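Local structure of cytosolic phospholipase A2 delta (Homo sapiens, 5IZ5) at residues L53-S56 against T57-G60; S572-S576 against R577-S581. The protein hydrolyses glycerophospholipids at the sn-2 position in a calcium-dependent manner, with a preference for linoleic acid there. The protein carries 3 engineered substitutions. One frame throughout, in Å; residues are numbered along the deposited sequence.

How the contacts relate
Contact 1 (Leu53-Ser56 with Thr57-Gly60) is a turn in the N-terminal C2 domain, the calcium-responsive module that associates with membranes, while contact 2 (Ser572-Ser576 with Arg577-Ser581) is a surface loop of the phospholipase part. Their centres are about 50 Å apart and their nearest atoms about 38 Å, on opposite sides of the centre of the chain, so they do not touch. Contact 1 lies away from the known sites. Contact 2 is closer to catalysis: the side chain of Arg577 is about 11 Å from substrate-binding Gly334 and about 11 Å from Asp651, the probable proton acceptor. Each includes a sulfate, probably from the crystallisation liquor.

Contact 1: residues L53-S56 against T57-G60; sequences LQLS and TAPG. With SO4 (sulfate ion), chain O.
A polar atom rests on an apolar branch where the chain turns from Leu55 to Ala58: Thr57 OG1 lies 3.5 Å from Leu55 CD2, the two side chains crossing at a slant, although the hydrogen bond of this hydroxyl goes to Asn90 OD1. The motif is a type I beta turn in the C2 domain, carrying the chain out of strand 49-55 on its way to strand 62-64, and it is closed by a hydrogen bond of 2.9 Å from Ala58 N to Leu55 O. Ser56 and Thr57 occupy the two corners, where small hydroxyl residues suit both the tight backbone and the need for polar anchors. Ser56 OG is hydrogen-bonded to the backbone N of Val91, so both corners are fastened to the chain at the start of strand 91-98.

Thr57 holds OG1 between its backbone N and carbonyl carbon (chi1 54°), which sets the oxygen against the leucine. Leucine fits position 55 because its branched end packs on Leu92, Phe82 and Ile84 in the apolar interior between the sheets. At the far end of the turn the methyl of Ala58 is 4.1 Å from Leu55 CB, a light apolar touch from a residue with little bulk to place.

Beyond the turn Pro59 limits the backbone, and Gly60 adopts a positive phi of 90°, which glycine tolerates easily. A sulfate sits beside this bend, and Gly60 N donates to its O1 over 2.6 Å with an N-H...O angle of 166°.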
ATOM      1  N   LEU B  53     -13.678  14.483  24.902  1.00 59.60           N
ATOM      2  CA  LEU B  53     -14.060  13.111  24.579  1.00 58.53           C
ATOM      3  C   LEU B  53     -14.142  12.945  23.072  1.00 56.82           C
ATOM      4  O   LEU B  53     -14.831  13.707  22.385  1.00 55.75           O
ATOM      5  CB  LEU B  53     -15.413  12.738  25.179  1.00 58.49           C
ATOM      6  CG  LEU B  53     -15.656  12.977  26.666  1.00 62.15           C
ATOM      7  CD1 LEU B  53     -17.022  12.426  27.044  1.00 63.88           C
ATOM      8  CD2 LEU B  53     -14.578  12.338  27.524  1.00 64.18           C
ATOM      9  N   GLN B  54     -13.431  11.944  22.566  1.00 55.31           N
ATOM     10  CA  GLN B  54     -13.490  11.572  21.166  1.00 54.74           C
ATOM     11  C   GLN B  54     -13.690  10.072  21.089  1.00 52.69           C
ATOM     12  O   GLN B  54     -13.129   9.325  21.880  1.00 52.70           O
ATOM     13  CB  GLN B  54     -12.190  11.937  20.462  1.00 55.99           C
ATOM     14  CG  GLN B  54     -11.873  13.416  20.449  1.00 57.92           C
ATOM     15  CD  GLN B  54     -10.416  13.637  20.112  1.00 59.13           C
ATOM     16  OE1 GLN B  54      -9.539  13.286  20.904  1.00 59.09           O
ATOM     17  NE2 GLN B  54     -10.143  14.184  18.941  1.00 58.80           N
ATOM     18  N   LEU B  55     -14.475   9.639  20.118  1.00 51.53           N
ATOM     19  CA  LEU B  55     -14.694   8.228  19.867  1.00 50.20           C
ATOM     20  C   LEU B  55     -14.077   7.911  18.523  1.00 47.21           C
ATOM     21  O   LEU B  55     -14.328   8.612  17.547  1.00 46.98           O
ATOM     22  CB  LEU B  55     -16.188   7.911  19.858  1.00 50.79           C
ATOM     23  CG  LEU B  55     -16.593   6.439  19.803  1.00 52.67           C
ATOM     24  CD1 LEU B  55     -16.181   5.698  21.068  1.00 53.48           C
ATOM     25  CD2 LEU B  55     -18.090   6.305  19.577  1.00 53.80           C
ATOM     26  N   SER B  56     -13.271   6.855  18.476  1.00 46.69           N
ATOM     27  CA  SER B  56     -12.536   6.480  17.267  1.00 45.14           C
ATOM     28  C   SER B  56     -13.444   6.283  16.047  1.00 43.48           C
ATOM     29  O   SER B  56     -13.017   6.493  14.917  1.00 45.51           O
ATOM     30  CB  SER B  56     -11.714   5.211  17.529  1.00 44.11           C
ATOM     31  OG  SER B  56     -12.547   4.130  17.910  1.00 42.89           O
ATOM     32  N   THR B  57     -14.687   5.878  16.288  1.00 43.23           N
ATOM     33  CA  THR B  57     -15.664   5.596  15.232  1.00 44.32           C
ATOM     34  C   THR B  57     -16.669   6.751  14.994  1.00 44.58           C
ATOM     35  O   THR B  57     -17.676   6.591  14.291  1.00 41.35           O
ATOM     36  CB  THR B  57     -16.435   4.300  15.564  1.00 44.34           C
ATOM     37  OG1 THR B  57     -16.994   4.403  16.874  1.00 42.56           O
ATOM     38  CG2 THR B  57     -15.494   3.092  15.521  1.00 44.10           C
ATOM     39  N   ALA B  58     -16.390   7.910  15.584  1.00 45.74           N
ATOM     40  CA  ALA B  58     -17.151   9.130  15.326  1.00 46.72           C
ATOM     41  C   ALA B  58     -16.177  10.297  15.107  1.00 46.58           C
ATOM     42  O   ALA B  58     -16.137  11.259  15.888  1.00 44.75           O
ATOM     43  CB  ALA B  58     -18.077   9.421  16.486  1.00 45.98           C
ATOM     44  N   PRO B  59     -15.379  10.214  14.034  1.00 48.46           N
ATOM     45  CA  PRO B  59     -14.439  11.285  13.744  1.00 47.95           C
ATOM     46  C   PRO B  59     -15.169  12.606  13.508  1.00 49.04           C
ATOM     47  O   PRO B  59     -16.210  12.626  12.855  1.00 47.32           O
ATOM     48  CB  PRO B  59     -13.757  10.811  12.464  1.00 47.87           C
ATOM     49  CG  PRO B  59     -14.765   9.942  11.808  1.00 48.99           C
ATOM     50  CD  PRO B  59     -15.460   9.236  12.935  1.00 49.09           C
ATOM     51  N   GLY B  60     -14.637  13.687  14.069  1.00 50.43           N
ATOM     52  CA  GLY B  60     -15.197  15.018  13.877  1.00 51.10           C
ATOM     53  C   GLY B  60     -16.251  15.402  14.903  1.00 53.61           C
ATOM     54  O   GLY B  60     -16.677  16.552  14.941  1.00 55.49           O
TER
HETATM   55  S   SO4 O 903     -12.773  14.183  16.736  1.00 84.54           S
HETATM   56  O1  SO4 O 903     -12.376  13.740  15.380  1.00 84.42           O
HETATM   57  O2  SO4 O 903     -13.089  13.002  17.573  1.00 83.37           O
HETATM   58  O3  SO4 O 903     -11.665  14.961  17.328  1.00 85.33           O
HETATM   59  O4  SO4 O 903     -13.958  15.061  16.652  1.00 85.75           O

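Contact 2: residues S572-S576 against R577-S581; sequences SGTSS and RLEAS. With SO4 (sulfate ion), chain M.
With chi1 at 176°, Ser575 swings OG anti to its own backbone N and over to the N and CB of Arg577, whose own chi1 (-173°) sends CG out toward helix 534-543. Arg577 N donates to Ser575 OG over 3.2 Å at 164°, and Arg577 CB lies 3.3 Å from the same atom. A hydroxyl accepting the N-H two residues ahead makes an ST turn, here in the long loop between helices 534-543 and 588-593 of the phospholipase part. Serine suits the place because its short arm reaches the amide without bulk.

Ser576, between the two, is buried and turns its hydroxyl off to Pro568 O and Thr771 OG1, which tie the middle of the turn to an earlier part of the same loop and to the loop holding Thr771. Next comes a bend around Leu578, closed by a weak bond from Glu579 N to Arg577 O. It brings Glu579 CB within 3.9 Å of Ser576 O, while the carboxylate makes no hydrogen bond to the carbonyl of Ser575.

Arg577 bends at chi3, and one guanidinium face receives Leu578 CD2, 3.5 Å above the plane and offset toward the rim. An arginine fits because its length and several N-H groups serve two partners on helix 534-543: NH1 meets Asn538 OD1 and NH2 forms a salt bridge with Asp541. Hydroxyl and guanidinium thus divide the work, the serines fixing the local bend and the arginine fastening it to the helix, with its positive charge probably balanced by Asp541.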
ATOM      1  N   SER B 572      38.160   1.964  -3.997  1.00 64.63           N
ATOM      2  CA  SER B 572      38.556   2.770  -2.835  1.00 64.35           C
ATOM      3  C   SER B 572      38.212   2.124  -1.490  1.00 63.93           C
ATOM      4  O   SER B 572      38.529   2.682  -0.437  1.00 64.18           O
ATOM      5  CB  SER B 572      37.881   4.147  -2.899  1.00 63.86           C
ATOM      6  OG  SER B 572      37.981   4.704  -4.198  1.00 64.98           O
ATOM      7  N   GLY B 573      37.552   0.967  -1.523  1.00 64.13           N
ATOM      8  CA  GLY B 573      37.106   0.297  -0.309  1.00 64.92           C
ATOM      9  C   GLY B 573      35.840   0.893   0.278  1.00 67.40           C
ATOM     10  O   GLY B 573      35.509   0.616   1.431  1.00 68.10           O
ATOM     11  N   THR B 574      35.126   1.697  -0.516  1.00 68.84           N
ATOM     12  CA  THR B 574      33.887   2.352  -0.080  1.00 68.93           C
ATOM     13  C   THR B 574      32.665   1.695  -0.723  1.00 67.63           C
ATOM     14  O   THR B 574      32.797   0.896  -1.654  1.00 65.36           O
ATOM     15  CB  THR B 574      33.890   3.856  -0.432  1.00 70.37           C
ATOM     16  OG1 THR B 574      34.210   4.032  -1.820  1.00 70.42           O
ATOM     17  CG2 THR B 574      34.904   4.603   0.415  1.00 70.27           C
ATOM     18  N   SER B 575      31.479   2.039  -0.217  1.00 67.91           N
ATOM     19  CA  SER B 575      30.219   1.485  -0.723  1.00 65.78           C
ATOM     20  C   SER B 575      30.006   1.841  -2.191  1.00 64.20           C
ATOM     21  O   SER B 575      30.303   2.954  -2.618  1.00 61.59           O
ATOM     22  CB  SER B 575      29.030   1.993   0.102  1.00 65.09           C
ATOM     23  OG  SER B 575      27.799   1.529  -0.432  1.00 63.64           O
ATOM     24  N   SER B 576      29.490   0.881  -2.951  1.00 64.70           N
ATOM     25  CA  SER B 576      29.179   1.088  -4.361  1.00 67.57           C
ATOM     26  C   SER B 576      27.783   1.694  -4.565  1.00 68.38           C
ATOM     27  O   SER B 576      27.415   2.017  -5.694  1.00 67.91           O
ATOM     28  CB  SER B 576      29.275  -0.245  -5.111  1.00 68.05           C
ATOM     29  OG  SER B 576      28.479  -1.241  -4.488  1.00 67.39           O
ATOM     30  N   ARG B 577      27.030   1.862  -3.474  1.00 69.84           N
ATOM     31  CA  ARG B 577      25.603   2.201  -3.533  1.00 71.96           C
ATOM     32  C   ARG B 577      25.318   3.507  -4.267  1.00 71.89           C
ATOM     33  O   ARG B 577      24.577   3.516  -5.243  1.00 72.57           O
ATOM     34  CB  ARG B 577      25.011   2.265  -2.119  1.00 72.55           C
ATOM     35  CG  ARG B 577      23.498   2.442  -2.071  1.00 74.01           C
ATOM     36  CD  ARG B 577      22.972   2.340  -0.648  1.00 74.85           C
ATOM     37  NE  ARG B 577      23.497   3.409   0.206  1.00 75.62           N
ATOM     38  CZ  ARG B 577      22.880   4.559   0.483  1.00 76.15           C
ATOM     39  NH1 ARG B 577      21.677   4.840  -0.010  1.00 75.12           N
ATOM     40  NH2 ARG B 577      23.477   5.444   1.273  1.00 77.54           N
ATOM     41  N   LEU B 578      25.914   4.600  -3.799  1.00 71.63           N
ATOM     42  CA  LEU B 578      25.671   5.923  -4.378  1.00 71.90           C
ATOM     43  C   LEU B 578      26.724   6.302  -5.416  1.00 74.40           C
ATOM     44  O   LEU B 578      27.317   7.380  -5.344  1.00 73.91           O
ATOM     45  CB  LEU B 578      25.629   6.979  -3.273  1.00 69.79           C
ATOM     46  CG  LEU B 578      24.661   6.701  -2.125  1.00 68.83           C
ATOM     47  CD1 LEU B 578      24.741   7.825  -1.109  1.00 67.26           C
ATOM     48  CD2 LEU B 578      23.236   6.521  -2.630  1.00 68.88           C
ATOM     49  N   GLU B 579      26.947   5.419  -6.385  1.00 78.03           N
ATOM     50  CA  GLU B 579      27.885   5.702  -7.466  1.00 80.79           C
ATOM     51  C   GLU B 579      27.385   5.184  -8.810  1.00 78.15           C
ATOM     52  O   GLU B 579      27.426   3.989  -9.107  1.00 82.88           O
ATOM     53  CB  GLU B 579      29.287   5.174  -7.137  1.00 85.88           C
ATOM     54  CG  GLU B 579      30.226   6.271  -6.650  1.00 89.45           C
ATOM     55  CD  GLU B 579      31.403   5.742  -5.858  1.00 91.97           C
ATOM     56  OE1 GLU B 579      32.074   4.805  -6.339  1.00 95.35           O
ATOM     57  OE2 GLU B 579      31.660   6.272  -4.757  1.00 94.33           O
ATOM     58  N   ALA B 580      26.878   6.127  -9.590  1.00 73.35           N
ATOM     59  CA  ALA B 580      26.504   5.922 -10.973  1.00 69.43           C
ATOM     60  C   ALA B 580      26.413   7.318 -11.570  1.00 67.44           C
ATOM     61  O   ALA B 580      26.218   8.289 -10.838  1.00 68.64           O
ATOM     62  CB  ALA B 580      25.169   5.208 -11.063  1.00 69.34           C
ATOM     63  N   SER B 581      26.546   7.427 -12.885  1.00 65.98           N
ATOM     64  CA  SER B 581      26.645   8.731 -13.526  1.00 66.92           C
ATOM     65  C   SER B 581      25.422   9.611 -13.294  1.00 66.53           C
ATOM     66  O   SER B 581      25.561  10.769 -12.921  1.00 66.55           O
ATOM     67  CB  SER B 581      26.837   8.577 -15.029  1.00 67.90           C
ATOM     68  OG  SER B 581      28.029   7.871 -15.317  1.00 72.85           O
TER
HETATM   69  S   SO4 M 901      26.369   7.774 -18.878  1.00123.32           S
HETATM   70  O1  SO4 M 901      27.091   6.959 -19.883  1.00122.98           O
HETATM   71  O2  SO4 M 901      25.213   7.014 -18.351  1.00121.18           O
HETATM   72  O3  SO4 M 901      27.286   8.119 -17.771  1.00120.14           O
HETATM   73  O4  SO4 M 901      25.889   9.026 -19.499  1.00123.30           O